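Local coordinates for protein orotidine 5'-phosphate decarboxylase (Lactobacillus acidophilus, PDB 3TFX) that probably catalyses the decarboxylation of orotidine 5'-monophosphate to UMP, the last step of de novo UMP synthesis, as a homodimeric TIM barrel, at residues A[160-165]-A[180-185]; A[7-12]-A[218-223]. All blocks are in the same frame, centred on the assembly; numbering follows the deposited sequence.

Contact 1 (A[160-165]-A[180-185]); sequences GVICSP and LYVTPG
With SG of Cys163 set between its own backbone N and carbonyl carbon (chi1 60°), the sulfur reaches Tyr181 and Thr183, lying 4.1 Å from Tyr181 CB and near the plane of the phenol at its edge. Tyr181 swings its ring to the backbone-N side (chi1 -53°), alongside Val161, whose CG2 comes within 4.0 Å of ring atom CD1. These groups face the helix layer: Cys163 packs on Val168 and Leu171, Tyr181 on Ile175, and the phenol hydroxyl is satisfied by the carbonyl of Gly176. The small thiol fits at the ring's edge, and the compact, beta-branched valine suits a strand. On the other face, toward the barrel interior, CD1 of Ile162 rests 4.0 Å from Val182 CG1, while its CG2 branch meets the ring of Pro184. Main-chain bonds hold the two parallel strands in register: Val161 N to Leu180 O (2.9 Å) and Val182 N to Val161 O (3.0 Å), while Cys163 N reaches Val182 O (3.0 Å) from a position tilted 28° out of the carbonyl plane. Gly160, with no side chain, lets its CA come to 3.0 Å from Leu180 O. Beyond the strand, the ring of Pro165 leans on CB of Thr183, whose hydroxyl bonds to Ser210. Strands 160-162 and 180-183, joined through helix 168-175, make a beta-alpha-beta unit of the TIM barrel.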
loop_
_atom_site.group_PDB
_atom_site.type_symbol
_atom_site.label_atom_id
_atom_site.label_comp_id
_atom_site.label_asym_id
_atom_site.label_seq_id
_atom_site.Cartn_x
_atom_site.Cartn_y
_atom_site.Cartn_z
ATOM N N GLY A 160 -2.806 2.418 -16.958
ATOM C CA GLY A 160 -2.808 0.995 -17.262
ATOM C C GLY A 160 -3.282 0.157 -16.100
ATOM O O GLY A 160 -3.697 0.697 -15.071
ATOM N N VAL A 161 -3.268 -1.167 -16.297
ATOM C CA VAL A 161 -3.597 -2.124 -15.246
ATOM C C VAL A 161 -2.558 -3.256 -15.170
ATOM O O VAL A 161 -1.883 -3.568 -16.145
ATOM C CB VAL A 161 -4.967 -2.794 -15.477
ATOM C CG1 VAL A 161 -6.090 -1.854 -15.128
ATOM C CG2 VAL A 161 -5.073 -3.338 -16.924
ATOM N N ILE A 162 -2.465 -3.880 -14.003
ATOM C CA ILE A 162 -1.768 -5.142 -13.864
ATOM C C ILE A 162 -2.804 -6.224 -14.118
ATOM O O ILE A 162 -3.820 -6.267 -13.435
ATOM C CB ILE A 162 -1.213 -5.324 -12.429
ATOM C CG1 ILE A 162 -0.441 -4.072 -11.954
ATOM C CG2 ILE A 162 -0.452 -6.682 -12.296
ATOM C CD1 ILE A 162 0.764 -3.663 -12.791
ATOM N N CYS A 163 -2.546 -7.097 -15.093
ATOM C CA CYS A 163 -3.434 -8.212 -15.385
ATOM C C CYS A 163 -2.609 -9.423 -15.779
ATOM O O CYS A 163 -1.421 -9.310 -16.014
ATOM C CB CYS A 163 -4.418 -7.850 -16.508
ATOM S SG CYS A 163 -3.632 -7.408 -18.097
ATOM N N SER A 164 -3.247 -10.586 -15.841
ATOM C CA SER A 164 -2.578 -11.789 -16.303
ATOM C C SER A 164 -2.526 -11.753 -17.833
ATOM O O SER A 164 -3.390 -11.141 -18.463
ATOM C CB SER A 164 -3.348 -13.028 -15.860
ATOM O OG SER A 164 -4.157 -13.465 -16.926
ATOM N N PRO A 165 -1.512 -12.397 -18.434
ATOM C CA PRO A 165 -1.420 -12.482 -19.891
ATOM C C PRO A 165 -2.742 -12.879 -20.572
ATOM O O PRO A 165 -3.096 -12.313 -21.609
ATOM C CB PRO A 165 -0.346 -13.559 -20.121
ATOM C CG PRO A 165 0.131 -13.996 -18.732
ATOM C CD PRO A 165 -0.310 -12.944 -17.780
ATOM N N LEU A 180 -1.985 0.771 -20.774
ATOM C CA LEU A 180 -0.901 -0.196 -20.615
ATOM C C LEU A 180 -1.402 -1.467 -19.958
ATOM O O LEU A 180 -1.951 -1.432 -18.864
ATOM C CB LEU A 180 0.241 0.414 -19.795
ATOM C CG LEU A 180 0.947 1.617 -20.439
ATOM C CD1 LEU A 180 1.827 2.306 -19.425
ATOM C CD2 LEU A 180 1.759 1.242 -21.733
ATOM N N TYR A 181 -1.214 -2.597 -20.627
ATOM C CA TYR A 181 -1.538 -3.883 -20.020
ATOM C C TYR A 181 -0.231 -4.515 -19.558
ATOM O O TYR A 181 0.554 -5.000 -20.377
ATOM C CB TYR A 181 -2.333 -4.758 -21.004
ATOM C CG TYR A 181 -3.550 -4.027 -21.546
ATOM C CD1 TYR A 181 -4.751 -4.041 -20.846
ATOM C CD2 TYR A 181 -3.484 -3.293 -22.727
ATOM C CE1 TYR A 181 -5.880 -3.359 -21.320
ATOM C CE2 TYR A 181 -4.616 -2.605 -23.220
ATOM C CZ TYR A 181 -5.800 -2.639 -22.498
ATOM O OH TYR A 181 -6.908 -1.959 -22.945
ATOM N N VAL A 182 0.007 -4.457 -18.246
ATOM C CA VAL A 182 1.266 -4.902 -17.641
ATOM C C VAL A 182 1.082 -6.282 -17.007
ATOM O O VAL A 182 0.256 -6.451 -16.099
ATOM C CB VAL A 182 1.787 -3.891 -16.614
ATOM C CG1 VAL A 182 3.068 -4.407 -15.919
ATOM C CG2 VAL A 182 2.038 -2.527 -17.287
ATOM N N THR A 183 1.843 -7.261 -17.504
ATOM C CA THR A 183 1.593 -8.679 -17.208
ATOM C C THR A 183 2.801 -9.392 -16.566
ATOM O O THR A 183 3.808 -9.614 -17.243
ATOM C CB THR A 183 1.186 -9.449 -18.494
ATOM O OG1 THR A 183 2.278 -9.447 -19.415
ATOM C CG2 THR A 183 -0.005 -8.794 -19.179
ATOM N N PRO A 184 2.697 -9.768 -15.264
ATOM C CA PRO A 184 3.808 -10.417 -14.511
ATOM C C PRO A 184 4.064 -11.931 -14.596
ATOM O O PRO A 184 5.133 -12.403 -14.161
ATOM C CB PRO A 184 3.504 -10.052 -13.041
ATOM C CG PRO A 184 2.030 -9.869 -12.997
ATOM C CD PRO A 184 1.613 -9.328 -14.359
ATOM N N GLY A 185 3.150 -12.736 -15.104
ATOM C CA GLY A 185 3.384 -14.203 -14.913
ATOM C C GLY A 185 4.422 -14.897 -15.798
ATOM O O GLY A 185 4.425 -16.128 -15.912
#

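Contact 2 (A[7-12]-A[218-223]); sequences VIVALD and PITLAS
Val9 and Thr220 meet methyl to methyl, CG1 against CG2 at 3.5 Å, the two side chains running past one another in opposite directions. The same Thr220 methyl touches CD2 of Leu11 at 3.8 Å and comes 3.7 Å from Ala10 O. One residue back in the helix, Ile219 extends its CD1 to 3.9 Å from Val9 CG2 and more loosely to Val7 CG1; its long side chain spans the distance from helix to strand. With chi1 59°, OG1 of Thr220 sits between the backbone N and the carbonyl carbon, while CG2, anti to the carbonyl carbon, points into the apolar cluster. A water donates to Ala10 O at 2.7 Å and also hydrogen-bonds to Thr220 OG1 at 2.8 Å, bridging segments that share no direct hydrogen bond. The hydroxyl has a further, weak bond to the carbonyl of Gly216. Farther out, Tyr229 of helix 225-236 packs on both Val9 and Ile219 and bonds to the carbonyl of Val7, while Ile22 of helix 16-24 touches Leu11 and Thr220. The contact joins the first barrel strand to the short helix 217-220 after the eighth, beside the predicted substrate-binding Gly216 and Arg217, consistent with the TIM-barrel helix whose start commonly faces a substrate phosphate. Threonine suits this place because its methyl joins the apolar cluster while its hydroxyl holds the water that links helix to strand backbone.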
loop_
_atom_site.group_PDB
_atom_site.type_symbol
_atom_site.label_atom_id
_atom_site.label_comp_id
_atom_site.label_asym_id
_atom_site.label_seq_id
_atom_site.Cartn_x
_atom_site.Cartn_y
_atom_site.Cartn_z
ATOM N N VAL A 7 10.753 -4.933 -20.774
ATOM C CA VAL A 7 10.804 -6.136 -19.940
ATOM C C VAL A 7 11.310 -5.663 -18.575
ATOM O O VAL A 7 12.379 -5.050 -18.482
ATOM C CB VAL A 7 11.712 -7.231 -20.554
ATOM C CG1 VAL A 7 11.851 -8.478 -19.601
ATOM C CG2 VAL A 7 11.180 -7.645 -21.922
ATOM N N ILE A 8 10.527 -5.914 -17.529
ATOM C CA ILE A 8 10.833 -5.391 -16.189
ATOM C C ILE A 8 11.306 -6.528 -15.276
ATOM O O ILE A 8 10.604 -7.520 -15.129
ATOM C CB ILE A 8 9.584 -4.709 -15.550
ATOM C CG1 ILE A 8 9.103 -3.537 -16.427
ATOM C CG2 ILE A 8 9.876 -4.247 -14.097
ATOM C CD1 ILE A 8 7.690 -3.059 -16.139
ATOM N N VAL A 9 12.474 -6.372 -14.650
ATOM C CA VAL A 9 12.998 -7.443 -13.804
ATOM C C VAL A 9 12.478 -7.347 -12.360
ATOM O O VAL A 9 12.731 -6.367 -11.663
ATOM C CB VAL A 9 14.547 -7.500 -13.868
ATOM C CG1 VAL A 9 15.081 -8.715 -13.125
ATOM C CG2 VAL A 9 14.993 -7.563 -15.341
ATOM N N ALA A 10 11.742 -8.362 -11.921
ATOM C CA ALA A 10 11.210 -8.376 -10.562
ATOM C C ALA A 10 12.284 -8.772 -9.565
ATOM O O ALA A 10 12.805 -9.891 -9.604
ATOM C CB ALA A 10 10.019 -9.306 -10.454
ATOM N N LEU A 11 12.618 -7.836 -8.684
ATOM C CA LEU A 11 13.625 -8.057 -7.662
ATOM C C LEU A 11 12.943 -8.269 -6.321
ATOM O O LEU A 11 12.365 -7.341 -5.750
ATOM C CB LEU A 11 14.595 -6.871 -7.590
ATOM C CG LEU A 11 15.277 -6.446 -8.891
ATOM C CD1 LEU A 11 16.231 -5.298 -8.636
ATOM C CD2 LEU A 11 16.006 -7.614 -9.565
ATOM N N ASP A 12 13.002 -9.507 -5.844
ATOM C CA ASP A 12 12.449 -9.891 -4.563
ATOM C C ASP A 12 13.626 -10.101 -3.608
ATOM O O ASP A 12 14.151 -11.208 -3.491
ATOM C CB ASP A 12 11.629 -11.181 -4.709
ATOM C CG ASP A 12 10.457 -11.036 -5.703
ATOM O OD1 ASP A 12 9.935 -9.910 -5.882
ATOM O OD2 ASP A 12 10.052 -12.057 -6.310
ATOM N N PRO A 218 13.482 -16.428 -13.816
ATOM C CA PRO A 218 14.071 -16.756 -15.118
ATOM C C PRO A 218 15.255 -15.869 -15.471
ATOM O O PRO A 218 16.139 -16.300 -16.196
ATOM C CB PRO A 218 12.913 -16.529 -16.093
ATOM C CG PRO A 218 11.698 -16.862 -15.296
ATOM C CD PRO A 218 12.004 -16.493 -13.857
ATOM N N ILE A 219 15.280 -14.655 -14.940
ATOM C CA ILE A 219 16.393 -13.751 -15.161
ATOM C C ILE A 219 17.336 -13.660 -13.958
ATOM O O ILE A 219 18.539 -13.836 -14.108
ATOM C CB ILE A 219 15.930 -12.324 -15.547
ATOM C CG1 ILE A 219 15.208 -12.316 -16.907
ATOM C CG2 ILE A 219 17.127 -11.372 -15.574
ATOM C CD1 ILE A 219 14.450 -10.976 -17.222
ATOM N N THR A 220 16.786 -13.408 -12.771
ATOM C CA THR A 220 17.596 -13.083 -11.608
ATOM C C THR A 220 18.372 -14.286 -11.082
ATOM O O THR A 220 19.333 -14.116 -10.359
ATOM C CB THR A 220 16.735 -12.519 -10.456
ATOM O OG1 THR A 220 15.752 -13.490 -10.082
ATOM C CG2 THR A 220 16.041 -11.229 -10.881
ATOM N N LEU A 221 17.923 -15.491 -11.430
ATOM C CA LEU A 221 18.601 -16.715 -11.030
ATOM C C LEU A 221 19.221 -17.427 -12.237
ATOM O O LEU A 221 19.692 -18.561 -12.121
ATOM C CB LEU A 221 17.645 -17.641 -10.266
ATOM C CG LEU A 221 17.060 -17.079 -8.956
ATOM C CD1 LEU A 221 16.223 -18.135 -8.274
ATOM C CD2 LEU A 221 18.135 -16.570 -7.988
ATOM N N ALA A 222 19.237 -16.762 -13.395
ATOM C CA ALA A 222 19.918 -17.338 -14.562
ATOM C C ALA A 222 21.406 -17.341 -14.288
ATOM O O ALA A 222 21.896 -16.513 -13.509
ATOM C CB ALA A 222 19.607 -16.560 -15.837
ATOM N N SER A 223 22.119 -18.278 -14.909
ATOM C CA SER A 223 23.582 -18.331 -14.813
ATOM C C SER A 223 24.241 -17.114 -15.461
ATOM O O SER A 223 25.312 -16.663 -15.009
ATOM C CB SER A 223 24.115 -19.634 -15.432
ATOM O OG SER A 223 23.870 -20.757 -14.578
HETATM O O HOH W 1 13.313 -12.453 -9.084
#

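In the fold
Both contacts belong to the same closed parallel barrel, with centres about 17 Å apart and no touch between them. Contact 1 is the more central, about 7 Å from the chain centre, yet only partly buried, with Gly185 exposed at its loop end; contact 2 lies about 15 Å out but its touching residues are largely buried. The first joins adjacent strands, so direct backbone hydrogen bonds accompany the side-chain packing; the second sets the first strand against the short helix 217-220, where methyl packing and a bridging water take over. Strand 212-215, between strands 180-183 and 7-10, connects the two regions, and contact 1 is nested within the chain loop that contact 2 closes.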